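Transcriptional regulators (LACI-FAMILY TRANSCRIPTIONAL REGULATORY PROTEIN) (Corynebacterium glutamicum, PDB 3GYB) probably acts as a DNA-binding transcription factor of the LacI family that recognises cis-regulatory regions, and contains a periplasmic-binding-protein-like domain. Local coordinates at residues A[9-14]-A[54-59]; A[32-37]-A[241-246]; A[165-170]-A[178-183]; A[169-174]-A[198-203]. All blocks are in the same frame, centred on the assembly; numbering follows the deposited sequence.

Interaction 1: A[9-14]-A[54-59]; sequences AVLIDD and TSALSM
Ala56 and Met59 of the 54-59 segment lie against Ala9 and Leu11 of strand 7-12. Near the start of the segment, the Ser55 hydroxyl is hydrogen-bonded to Gln47 and to Arg37 of the second subunit, which places the contact at the dimer interface. Ala56 is the first residue to meet the strand. Its methyl points toward it, and Ala56 CB lies 3.7 Å from Ala9 CB. With small side chains on both sides, the backbones come close, and Ala9 CA is 5.8 Å from Ala56 CA. The Ala56 methyl has a second neighbour in Leu11, whose CD1 is 3.8 Å from Ala56 CB. Ser58 packs on Leu7 of the second subunit. Met59, present as selenomethionine, turns back toward Ala9. Its CG sits between the backbone N and the carbonyl carbon (chi1 77°), and the chain bends again at chi3 (-81°). This brings Met59 SE to 4.0 Å from Ala9 CB. Met59 also packs on Ser39 of its own chain and on Met59 of the second subunit, so the buried apolar contact borders the dimer interface. Helix 52-57 links strand 37-41 to strand 63-67, and strand 7-12 lies between these two in the sheet. This is a beta-alpha-beta crossover of a Rossmann-like parallel sheet, as in the N-terminal subdomain of LacI-family sensor domains.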
loop_
_atom_site.group_PDB
_atom_site.type_symbol
_atom_site.label_atom_id
_atom_site.label_comp_id
_atom_site.label_asym_id
_atom_site.label_seq_id
_atom_site.Cartn_x
_atom_site.Cartn_y
_atom_site.Cartn_z
ATOM N N ALA A 9 11.840 -13.456 9.865
ATOM C CA ALA A 9 11.761 -12.003 9.777
ATOM C C ALA A 9 11.783 -11.612 8.305
ATOM O O ALA A 9 12.580 -12.136 7.530
ATOM C CB ALA A 9 12.943 -11.368 10.507
ATOM N N VAL A 10 10.900 -10.699 7.919
ATOM C CA VAL A 10 10.841 -10.246 6.541
ATOM C C VAL A 10 11.125 -8.748 6.519
ATOM O O VAL A 10 10.389 -7.961 7.116
ATOM C CB VAL A 10 9.451 -10.523 5.928
ATOM C CG1 VAL A 10 9.435 -10.101 4.465
ATOM C CG2 VAL A 10 9.119 -12.007 6.054
ATOM N N LEU A 11 12.197 -8.356 5.837
ATOM C CA LEU A 11 12.571 -6.949 5.766
ATOM C C LEU A 11 12.152 -6.265 4.472
ATOM O O LEU A 11 12.508 -6.710 3.381
ATOM C CB LEU A 11 14.088 -6.795 5.946
ATOM C CG LEU A 11 14.649 -6.903 7.367
ATOM C CD1 LEU A 11 14.375 -8.280 7.958
ATOM C CD2 LEU A 11 16.140 -6.632 7.320
ATOM N N ILE A 12 11.385 -5.184 4.596
ATOM C CA ILE A 12 10.961 -4.421 3.428
ATOM C C ILE A 12 11.339 -2.973 3.688
ATOM O O ILE A 12 11.662 -2.611 4.819
ATOM C CB ILE A 12 9.442 -4.508 3.187
ATOM C CG1 ILE A 12 8.694 -3.935 4.390
ATOM C CG2 ILE A 12 9.044 -5.956 2.921
ATOM C CD1 ILE A 12 7.217 -3.698 4.126
ATOM N N ASP A 13 11.305 -2.140 2.657
ATOM C CA ASP A 13 11.683 -0.748 2.840
ATOM C C ASP A 13 10.603 0.199 3.321
ATOM O O ASP A 13 10.797 0.920 4.297
ATOM C CB ASP A 13 12.245 -0.162 1.541
ATOM C CG ASP A 13 13.641 -0.641 1.242
ATOM O OD1 ASP A 13 14.491 -0.575 2.151
ATOM O OD2 ASP A 13 13.884 -1.073 0.099
ATOM N N ASP A 14 9.462 0.181 2.644
ATOM C CA ASP A 14 8.404 1.139 2.943
ATOM C C ASP A 14 6.999 0.566 2.745
ATOM O O ASP A 14 6.679 0.052 1.682
ATOM C CB ASP A 14 8.654 2.330 2.010
ATOM C CG ASP A 14 7.699 3.476 2.214
ATOM O OD1 ASP A 14 6.757 3.360 3.017
ATOM O OD2 ASP A 14 7.911 4.506 1.539
ATOM N N THR A 54 19.627 -5.708 12.759
ATOM C CA THR A 54 19.735 -5.847 14.205
ATOM C C THR A 54 18.329 -5.970 14.793
ATOM O O THR A 54 18.115 -6.685 15.770
ATOM C CB THR A 54 20.452 -4.640 14.833
ATOM O OG1 THR A 54 19.685 -3.453 14.606
ATOM C CG2 THR A 54 21.829 -4.471 14.218
ATOM N N SER A 55 17.370 -5.276 14.187
ATOM C CA SER A 55 15.988 -5.338 14.651
ATOM C C SER A 55 15.454 -6.751 14.420
ATOM O O SER A 55 14.803 -7.328 15.288
ATOM C CB SER A 55 15.118 -4.329 13.896
ATOM O OG SER A 55 15.526 -2.995 14.158
ATOM N N ALA A 56 15.735 -7.307 13.247
ATOM C CA ALA A 56 15.278 -8.653 12.925
ATOM C C ALA A 56 15.871 -9.667 13.898
ATOM O O ALA A 56 15.174 -10.551 14.397
ATOM C CB ALA A 56 15.671 -9.013 11.500
ATOM N N LEU A 57 17.162 -9.531 14.169
ATOM C CA LEU A 57 17.851 -10.443 15.072
ATOM C C LEU A 57 17.268 -10.451 16.484
ATOM O O LEU A 57 17.333 -11.468 17.175
ATOM C CB LEU A 57 19.338 -10.080 15.141
ATOM C CG LEU A 57 20.121 -10.238 13.837
ATOM C CD1 LEU A 57 21.520 -9.658 13.992
ATOM C CD2 LEU A 57 20.184 -11.715 13.465
ATOM N N SER A 58 16.689 -9.329 16.905
ATOM C CA SER A 58 16.130 -9.224 18.247
ATOM C C SER A 58 15.010 -10.216 18.525
ATOM O O SER A 58 14.744 -10.540 19.685
ATOM C CB SER A 58 15.630 -7.798 18.525
ATOM O OG SER A 58 14.502 -7.463 17.734
HETATM N N MSE A 59 14.356 -10.712 17.476
HETATM C CA MSE A 59 13.271 -11.667 17.663
HETATM C C MSE A 59 13.810 -13.097 17.598
HETATM O O MSE A 59 13.064 -14.061 17.764
HETATM C CB MSE A 59 12.171 -11.462 16.598
HETATM C CG MSE A 59 12.493 -12.002 15.213
HETATM SE SE MSE A 59 11.008 -11.879 13.930
HETATM C CE MSE A 59 10.021 -13.357 14.387
#

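Interaction 2: A[32-37]-A[241-246]; sequences TPKGYR and LLLSML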
loop_
_atom_site.group_PDB
_atom_site.type_symbol
_atom_site.label_atom_id
_atom_site.label_comp_id
_atom_site.label_asym_id
_atom_site.label_seq_id
_atom_site.Cartn_x
_atom_site.Cartn_y
_atom_site.Cartn_z
ATOM N N THR A 32 4.064 -20.834 6.187
ATOM C CA THR A 32 3.152 -21.055 7.305
ATOM C C THR A 32 2.574 -22.466 7.433
ATOM O O THR A 32 2.362 -22.946 8.546
ATOM C CB THR A 32 2.008 -20.008 7.319
ATOM O OG1 THR A 32 1.256 -20.077 6.102
ATOM C CG2 THR A 32 2.592 -18.608 7.470
ATOM N N PRO A 33 2.311 -23.148 6.309
ATOM C CA PRO A 33 1.766 -24.504 6.442
ATOM C C PRO A 33 2.770 -25.420 7.146
ATOM O O PRO A 33 2.405 -26.464 7.690
ATOM C CB PRO A 33 1.532 -24.923 4.993
ATOM C CG PRO A 33 1.213 -23.630 4.322
ATOM C CD PRO A 33 2.256 -22.702 4.906
ATOM N N LYS A 34 4.035 -25.014 7.135
ATOM C CA LYS A 34 5.101 -25.791 7.755
ATOM C C LYS A 34 5.374 -25.404 9.206
ATOM O O LYS A 34 6.318 -25.903 9.817
ATOM C CB LYS A 34 6.384 -25.663 6.933
ATOM C CG LYS A 34 6.303 -26.317 5.564
ATOM C CD LYS A 34 7.578 -26.090 4.771
ATOM C CE LYS A 34 7.551 -26.843 3.450
ATOM N NZ LYS A 34 7.505 -28.320 3.653
ATOM N N GLY A 35 4.559 -24.509 9.751
ATOM C CA GLY A 35 4.733 -24.112 11.137
ATOM C C GLY A 35 5.445 -22.797 11.384
ATOM O O GLY A 35 5.582 -22.377 12.528
ATOM N N TYR A 36 5.900 -22.140 10.325
ATOM C CA TYR A 36 6.593 -20.868 10.492
ATOM C C TYR A 36 5.611 -19.715 10.603
ATOM O O TYR A 36 4.494 -19.782 10.087
ATOM C CB TYR A 36 7.536 -20.617 9.313
ATOM C CG TYR A 36 8.748 -21.520 9.308
ATOM C CD1 TYR A 36 9.819 -21.283 10.169
ATOM C CD2 TYR A 36 8.808 -22.633 8.471
ATOM C CE1 TYR A 36 10.921 -22.133 10.199
ATOM C CE2 TYR A 36 9.904 -23.494 8.495
ATOM C CZ TYR A 36 10.954 -23.237 9.360
ATOM O OH TYR A 36 12.028 -24.093 9.396
ATOM N N ARG A 37 6.041 -18.666 11.293
ATOM C CA ARG A 37 5.247 -17.455 11.468
ATOM C C ARG A 37 6.131 -16.315 10.974
ATOM O O ARG A 37 7.351 -16.361 11.138
ATOM C CB ARG A 37 4.883 -17.267 12.939
ATOM C CG ARG A 37 3.891 -18.309 13.438
ATOM C CD ARG A 37 3.755 -18.298 14.950
ATOM N NE ARG A 37 2.866 -19.364 15.410
ATOM C CZ ARG A 37 1.544 -19.260 15.501
ATOM N NH1 ARG A 37 0.934 -18.128 15.168
ATOM N NH2 ARG A 37 0.827 -20.297 15.910
ATOM N N LEU A 241 13.924 -21.636 -1.253
ATOM C CA LEU A 241 15.372 -21.508 -1.088
ATOM C C LEU A 241 15.758 -21.413 0.385
ATOM O O LEU A 241 16.706 -22.063 0.830
ATOM C CB LEU A 241 15.895 -20.278 -1.844
ATOM C CG LEU A 241 17.415 -20.068 -1.841
ATOM C CD1 LEU A 241 18.092 -21.244 -2.524
ATOM C CD2 LEU A 241 17.773 -18.766 -2.555
ATOM N N LEU A 242 15.030 -20.603 1.147
ATOM C CA LEU A 242 15.323 -20.463 2.565
ATOM C C LEU A 242 15.118 -21.798 3.278
ATOM O O LEU A 242 15.927 -22.185 4.118
ATOM C CB LEU A 242 14.426 -19.399 3.197
ATOM C CG LEU A 242 14.685 -19.110 4.679
ATOM C CD1 LEU A 242 16.107 -18.601 4.867
ATOM C CD2 LEU A 242 13.691 -18.083 5.175
ATOM N N LEU A 243 14.034 -22.494 2.941
ATOM C CA LEU A 243 13.746 -23.787 3.554
ATOM C C LEU A 243 14.880 -24.773 3.305
ATOM O O LEU A 243 15.206 -25.583 4.175
ATOM C CB LEU A 243 12.438 -24.366 3.009
ATOM C CG LEU A 243 11.129 -23.746 3.503
ATOM C CD1 LEU A 243 9.969 -24.338 2.725
ATOM C CD2 LEU A 243 10.960 -24.008 4.998
ATOM N N SER A 244 15.486 -24.703 2.123
ATOM C CA SER A 244 16.580 -25.616 1.789
ATOM C C SER A 244 17.789 -25.345 2.678
ATOM O O SER A 244 18.591 -26.246 2.928
ATOM C CB SER A 244 16.962 -25.495 0.310
ATOM O OG SER A 244 17.667 -24.293 0.050
HETATM N N MSE A 245 17.928 -24.108 3.146
HETATM C CA MSE A 245 19.034 -23.752 4.033
HETATM C C MSE A 245 18.705 -24.140 5.475
HETATM O O MSE A 245 19.573 -24.599 6.216
HETATM C CB MSE A 245 19.315 -22.248 3.985
HETATM C CG MSE A 245 19.713 -21.702 2.635
HETATM SE SE MSE A 245 19.805 -19.770 2.686
HETATM C CE MSE A 245 20.485 -19.484 0.915
ATOM N N LEU A 246 17.449 -23.949 5.867
ATOM C CA LEU A 246 16.996 -24.275 7.217
ATOM C C LEU A 246 17.011 -25.778 7.489
ATOM O O LEU A 246 17.171 -26.213 8.633
ATOM C CB LEU A 246 15.584 -23.724 7.445
ATOM C CG LEU A 246 15.484 -22.196 7.406
ATOM C CD1 LEU A 246 14.027 -21.744 7.477
ATOM C CD2 LEU A 246 16.283 -21.614 8.569
#
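Tyr36, the buried residue of this contact, touches both Leu243 and Leu246. The Tyr36 and Leu246 side chains approach from opposite directions. Leu246 CD1 lies 3.6 Å from Tyr36 OH and 3.9 Å from Tyr36 CZ, reaching the ring obliquely. Leu243 and Tyr36 run past each other in opposite directions, with Leu243 CD2 3.7 Å from Tyr36 CE2. The Tyr36 hydroxyl also makes a weak hydrogen bond to Arg4. The 32-37 segment is the turn of a beta-alpha-beta unit, joining helix 21-31 to strand 37-41. Ile8 of strand 7-12 touches both Tyr36 and Leu246, and Val30 and Leu31 of helix 21-31 pack on Leu243. Through these contacts helix 231-246 packs beside helix 21-31 on the same face of the sheet. The solvent side is made by Lys34, an exposed residue. Its aliphatic chain runs diagonally across Leu243, and Lys34 CD and Lys34 CE each lie 3.6 Å from Leu243 CD1. With chi2 and chi3 extended (177° and 175°), the chain lays these two methylenes along the leucine methyl at the exposed edge of the contact.

Interaction 3: A[165-170]-A[178-183]; sequences TETLAL and TAIFSS
Thr167 of helix 160-173 and Ile180 of strand 179-182 point toward each other and cross at a slant. Each presents a methyl. Thr167 CG2 lies 3.9 Å from Ile180 CD1. On Thr167 the two branches divide the work. CG2 is anti to the backbone N and faces the strand. The hydroxyl stays beside the backbone N (chi1 -63°) and is hydrogen-bonded to Gly163 O one turn back, so the helix itself satisfies the buried polar group. On Ile180 the longer branch makes the contact. Its CG1 stands beside the backbone N, and chi2 is extended (171°), which carries CD1 away from the strand and toward the helix. Leu170, one turn further along the helix, also points toward the strand. It is a looser neighbour, with Leu170 CD2 4.4 Å from Ile180 CD1. The Ile180 terminal methyl thus has one residue from each of two successive helical turns for company. All three side chains are buried, and no hydrogen bond joins the segments. The same side chains also meet strand 121-124: Thr167 and Ile180 touch Leu124, and Leu170 touches Ala122. Helix 160-173 passes over strand 121-124, which lies between strands 150-151 and 179-182 in the sheet. Strand 150-151, helix 160-173 and strand 179-182 form a beta-alpha-beta crossover of the periplasmic-binding-protein-like fold.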
loop_
_atom_site.group_PDB
_atom_site.type_symbol
_atom_site.label_atom_id
_atom_site.label_comp_id
_atom_site.label_asym_id
_atom_site.label_seq_id
_atom_site.Cartn_x
_atom_site.Cartn_y
_atom_site.Cartn_z
ATOM N N THR A 165 6.253 15.290 -8.463
ATOM C CA THR A 165 7.050 16.480 -8.756
ATOM C C THR A 165 8.089 16.261 -9.846
ATOM O O THR A 165 8.353 17.167 -10.639
ATOM C CB THR A 165 7.724 17.031 -7.484
ATOM O OG1 THR A 165 8.601 16.050 -6.922
ATOM C CG2 THR A 165 6.655 17.399 -6.455
ATOM N N GLU A 166 8.673 15.068 -9.900
ATOM C CA GLU A 166 9.651 14.780 -10.947
ATOM C C GLU A 166 8.981 14.768 -12.320
ATOM O O GLU A 166 9.572 15.207 -13.307
ATOM C CB GLU A 166 10.327 13.424 -10.715
ATOM C CG GLU A 166 11.346 13.401 -9.592
ATOM C CD GLU A 166 12.531 14.306 -9.865
ATOM O OE1 GLU A 166 13.118 14.212 -10.965
ATOM O OE2 GLU A 166 12.882 15.103 -8.976
ATOM N N THR A 167 7.757 14.253 -12.398
ATOM C CA THR A 167 7.070 14.211 -13.681
ATOM C C THR A 167 6.673 15.612 -14.125
ATOM O O THR A 167 6.802 15.956 -15.301
ATOM C CB THR A 167 5.815 13.305 -13.637
ATOM O OG1 THR A 167 6.216 11.959 -13.364
ATOM C CG2 THR A 167 5.085 13.331 -14.982
ATOM N N LEU A 168 6.195 16.430 -13.193
ATOM C CA LEU A 168 5.826 17.793 -13.546
ATOM C C LEU A 168 7.055 18.546 -14.053
ATOM O O LEU A 168 6.964 19.333 -14.992
ATOM C CB LEU A 168 5.233 18.527 -12.343
ATOM C CG LEU A 168 3.813 18.132 -11.935
ATOM C CD1 LEU A 168 3.420 18.919 -10.687
ATOM C CD2 LEU A 168 2.836 18.417 -13.074
ATOM N N ALA A 169 8.202 18.305 -13.425
ATOM C CA ALA A 169 9.434 18.979 -13.835
ATOM C C ALA A 169 9.924 18.443 -15.180
ATOM O O ALA A 169 10.320 19.212 -16.052
ATOM C CB ALA A 169 10.511 18.793 -12.771
ATOM N N LEU A 170 9.889 17.126 -15.343
ATOM C CA LEU A 170 10.331 16.485 -16.583
ATOM C C LEU A 170 9.543 16.952 -17.804
ATOM O O LEU A 170 10.122 17.284 -18.842
ATOM C CB LEU A 170 10.196 14.964 -16.456
ATOM C CG LEU A 170 10.518 14.130 -17.698
ATOM C CD1 LEU A 170 12.015 14.129 -17.935
ATOM C CD2 LEU A 170 10.005 12.711 -17.507
ATOM N N THR A 178 6.170 11.905 -25.079
ATOM C CA THR A 178 4.834 11.347 -25.286
ATOM C C THR A 178 4.563 10.080 -24.481
ATOM O O THR A 178 3.424 9.611 -24.413
ATOM C CB THR A 178 4.585 11.035 -26.781
ATOM O OG1 THR A 178 5.517 10.042 -27.233
ATOM C CG2 THR A 178 4.759 12.288 -27.612
ATOM N N ALA A 179 5.601 9.525 -23.865
ATOM C CA ALA A 179 5.431 8.310 -23.078
ATOM C C ALA A 179 6.483 8.242 -21.991
ATOM O O ALA A 179 7.614 8.687 -22.183
ATOM C CB ALA A 179 5.530 7.080 -23.979
ATOM N N ILE A 180 6.099 7.684 -20.851
ATOM C CA ILE A 180 7.004 7.551 -19.723
ATOM C C ILE A 180 7.046 6.119 -19.214
ATOM O O ILE A 180 6.001 5.488 -19.037
ATOM C CB ILE A 180 6.557 8.450 -18.538
ATOM C CG1 ILE A 180 6.665 9.925 -18.928
ATOM C CG2 ILE A 180 7.405 8.148 -17.304
ATOM C CD1 ILE A 180 6.050 10.889 -17.907
ATOM N N PHE A 181 8.254 5.596 -19.020
ATOM C CA PHE A 181 8.424 4.273 -18.437
ATOM C C PHE A 181 8.885 4.569 -17.016
ATOM O O PHE A 181 10.020 4.994 -16.794
ATOM C CB PHE A 181 9.482 3.436 -19.180
ATOM C CG PHE A 181 10.037 2.289 -18.362
ATOM C CD1 PHE A 181 9.214 1.535 -17.527
ATOM C CD2 PHE A 181 11.390 1.970 -18.422
ATOM C CE1 PHE A 181 9.725 0.488 -16.766
ATOM C CE2 PHE A 181 11.912 0.923 -17.664
ATOM C CZ PHE A 181 11.080 0.182 -16.834
ATOM N N SER A 182 7.982 4.379 -16.059
ATOM C CA SER A 182 8.275 4.623 -14.657
ATOM C C SER A 182 8.968 3.404 -14.058
ATOM O O SER A 182 8.522 2.274 -14.248
ATOM C CB SER A 182 6.974 4.907 -13.898
ATOM O OG SER A 182 7.249 5.257 -12.555
ATOM N N SER A 183 10.047 3.639 -13.319
ATOM C CA SER A 183 10.809 2.546 -12.729
ATOM C C SER A 183 9.941 1.599 -11.912
ATOM O O SER A 183 10.230 0.410 -11.828
ATOM C CB SER A 183 11.948 3.095 -11.862
ATOM O OG SER A 183 12.905 2.081 -11.608
#

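Interaction 4: A[169-174]-A[198-203]; sequences ALLKEH and LGLRVP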
loop_
_atom_site.group_PDB
_atom_site.type_symbol
_atom_site.label_atom_id
_atom_site.label_comp_id
_atom_site.label_asym_id
_atom_site.label_seq_id
_atom_site.Cartn_x
_atom_site.Cartn_y
_atom_site.Cartn_z
ATOM N N ALA A 169 8.202 18.305 -13.425
ATOM C CA ALA A 169 9.434 18.979 -13.835
ATOM C C ALA A 169 9.924 18.443 -15.180
ATOM O O ALA A 169 10.320 19.212 -16.052
ATOM C CB ALA A 169 10.511 18.793 -12.771
ATOM N N LEU A 170 9.889 17.126 -15.343
ATOM C CA LEU A 170 10.331 16.485 -16.583
ATOM C C LEU A 170 9.543 16.952 -17.804
ATOM O O LEU A 170 10.122 17.284 -18.842
ATOM C CB LEU A 170 10.196 14.964 -16.456
ATOM C CG LEU A 170 10.518 14.130 -17.698
ATOM C CD1 LEU A 170 12.015 14.129 -17.935
ATOM C CD2 LEU A 170 10.005 12.711 -17.507
ATOM N N LEU A 171 8.219 16.960 -17.687
ATOM C CA LEU A 171 7.374 17.373 -18.799
ATOM C C LEU A 171 7.457 18.870 -19.074
ATOM O O LEU A 171 7.183 19.316 -20.187
ATOM C CB LEU A 171 5.929 16.943 -18.554
ATOM C CG LEU A 171 5.784 15.422 -18.449
ATOM C CD1 LEU A 171 4.319 15.064 -18.211
ATOM C CD2 LEU A 171 6.292 14.767 -19.722
ATOM N N LYS A 172 7.829 19.652 -18.066
ATOM C CA LYS A 172 7.978 21.089 -18.279
ATOM C C LYS A 172 9.248 21.312 -19.091
ATOM O O LYS A 172 9.274 22.115 -20.019
ATOM C CB LYS A 172 8.094 21.835 -16.951
ATOM C CG LYS A 172 8.599 23.277 -17.102
ATOM C CD LYS A 172 7.624 24.137 -17.901
ATOM C CE LYS A 172 8.248 25.469 -18.305
ATOM N NZ LYS A 172 9.199 25.318 -19.444
ATOM N N GLU A 173 10.301 20.588 -18.735
ATOM C CA GLU A 173 11.575 20.710 -19.430
ATOM C C GLU A 173 11.548 20.040 -20.795
ATOM O O GLU A 173 12.255 20.461 -21.713
ATOM C CB GLU A 173 12.697 20.091 -18.594
ATOM C CG GLU A 173 13.009 20.849 -17.314
ATOM C CD GLU A 173 14.181 20.256 -16.561
ATOM O OE1 GLU A 173 14.950 19.486 -17.172
ATOM O OE2 GLU A 173 14.345 20.570 -15.365
ATOM N N HIS A 174 10.735 18.993 -20.923
ATOM C CA HIS A 174 10.648 18.253 -22.177
ATOM C C HIS A 174 9.214 17.939 -22.562
ATOM O O HIS A 174 8.775 16.791 -22.489
ATOM C CB HIS A 174 11.446 16.954 -22.073
ATOM C CG HIS A 174 12.913 17.166 -21.878
ATOM N ND1 HIS A 174 13.507 17.190 -20.634
ATOM C CD2 HIS A 174 13.902 17.400 -22.771
ATOM C CE1 HIS A 174 14.799 17.430 -20.770
ATOM N NE2 HIS A 174 15.064 17.562 -22.057
ATOM N N LEU A 198 -1.707 18.487 -15.160
ATOM C CA LEU A 198 -1.376 19.167 -16.407
ATOM C C LEU A 198 -2.503 19.166 -17.434
ATOM O O LEU A 198 -2.405 19.824 -18.468
ATOM C CB LEU A 198 -0.125 18.535 -17.022
ATOM C CG LEU A 198 1.187 18.860 -16.308
ATOM C CD1 LEU A 198 2.303 17.967 -16.831
ATOM C CD2 LEU A 198 1.517 20.335 -16.519
ATOM N N GLY A 199 -3.570 18.431 -17.152
ATOM C CA GLY A 199 -4.683 18.372 -18.085
ATOM C C GLY A 199 -4.389 17.451 -19.257
ATOM O O GLY A 199 -4.997 17.563 -20.323
ATOM N N LEU A 200 -3.437 16.544 -19.069
ATOM C CA LEU A 200 -3.080 15.596 -20.113
ATOM C C LEU A 200 -3.872 14.316 -19.911
ATOM O O LEU A 200 -3.875 13.749 -18.817
ATOM C CB LEU A 200 -1.588 15.268 -20.055
ATOM C CG LEU A 200 -0.602 16.411 -20.308
ATOM C CD1 LEU A 200 0.805 15.946 -19.953
ATOM C CD2 LEU A 200 -0.676 16.846 -21.765
ATOM N N ARG A 201 -4.548 13.860 -20.956
ATOM C CA ARG A 201 -5.313 12.632 -20.847
ATOM C C ARG A 201 -4.379 11.440 -20.972
ATOM O O ARG A 201 -3.463 11.442 -21.789
ATOM C CB ARG A 201 -6.374 12.559 -21.946
ATOM C CG ARG A 201 -7.402 13.676 -21.892
ATOM C CD ARG A 201 -8.503 13.424 -22.905
ATOM N NE ARG A 201 -9.245 12.207 -22.593
ATOM C CZ ARG A 201 -10.193 11.690 -23.368
ATOM N NH1 ARG A 201 -10.518 12.287 -24.508
ATOM N NH2 ARG A 201 -10.815 10.575 -23.005
ATOM N N VAL A 202 -4.600 10.429 -20.142
ATOM C CA VAL A 202 -3.800 9.216 -20.208
ATOM C C VAL A 202 -4.795 8.129 -20.602
ATOM O O VAL A 202 -5.780 7.918 -19.903
ATOM C CB VAL A 202 -3.169 8.877 -18.836
ATOM C CG1 VAL A 202 -2.474 7.531 -18.904
ATOM C CG2 VAL A 202 -2.166 9.970 -18.439
ATOM N N PRO A 203 -4.533 7.396 -21.699
ATOM C CA PRO A 203 -3.389 7.457 -22.614
ATOM C C PRO A 203 -3.510 8.347 -23.856
ATOM O O PRO A 203 -2.565 8.432 -24.641
ATOM C CB PRO A 203 -3.216 6.002 -23.005
ATOM C CG PRO A 203 -4.660 5.584 -23.206
ATOM C CD PRO A 203 -5.394 6.240 -22.029
#
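Leu171, near the end of helix 160-173, meets Leu198 and Leu200 with one methyl, CD1. Of the three residues, Leu171 has the most surface buried here. It points toward the 198-203 segment, and its extended chi2 (-180°) sends CD1 out to reach both partners. Leu198 comes next. Its side chain meets that of Leu171 at an oblique angle, with Leu198 CD1 3.8 Å from Leu171 CD1 and 4.1 Å from Leu171 CB. Leu200 contributes less surface. Leu200 CD1 lies 4.0 Å from Leu171 CD1. Gly199, between the two leucines, has positive phi and ends helix 185-198 in a Schellman motif. The chain turns there, yet the leucines before and after the glycine both point toward Leu171. Val177 and Leu206 from nearby loops also touch Leu171, which is buried. Leu198, by contrast, is exposed and Leu200 partly so. The contact thus runs from a buried side chain out to the surface, at the ends of two neighbouring helices. Methyl groups alone meet across it, apart from the one longer approach to Leu171 CB. No hydrogen bond or charge pair spans the segments, so this contact depends on shape and on the shielding of apolar surface from water.

How the interactions relate
From the N terminus, strand 7-12 opens interaction 1, which closes at 54-59 over a loop of 39 residues. Segment 32-37 lies inside that loop and opens interaction 2, so the two cross. Interaction 2 closes only at 241-246. At this end of the chain, helix 52-57 is tied to strand 7-12, and the turn before strand 37-41 to helix 231-246. Both contacts border the second subunit. Interactions 3 and 4 nest within the long loop of interaction 2, on the opposite side of the chain's centre. They share Ala169 and Leu170. They join helix 160-173 first to strand 179-182, then to the end of helix 185-198, and they touch each other.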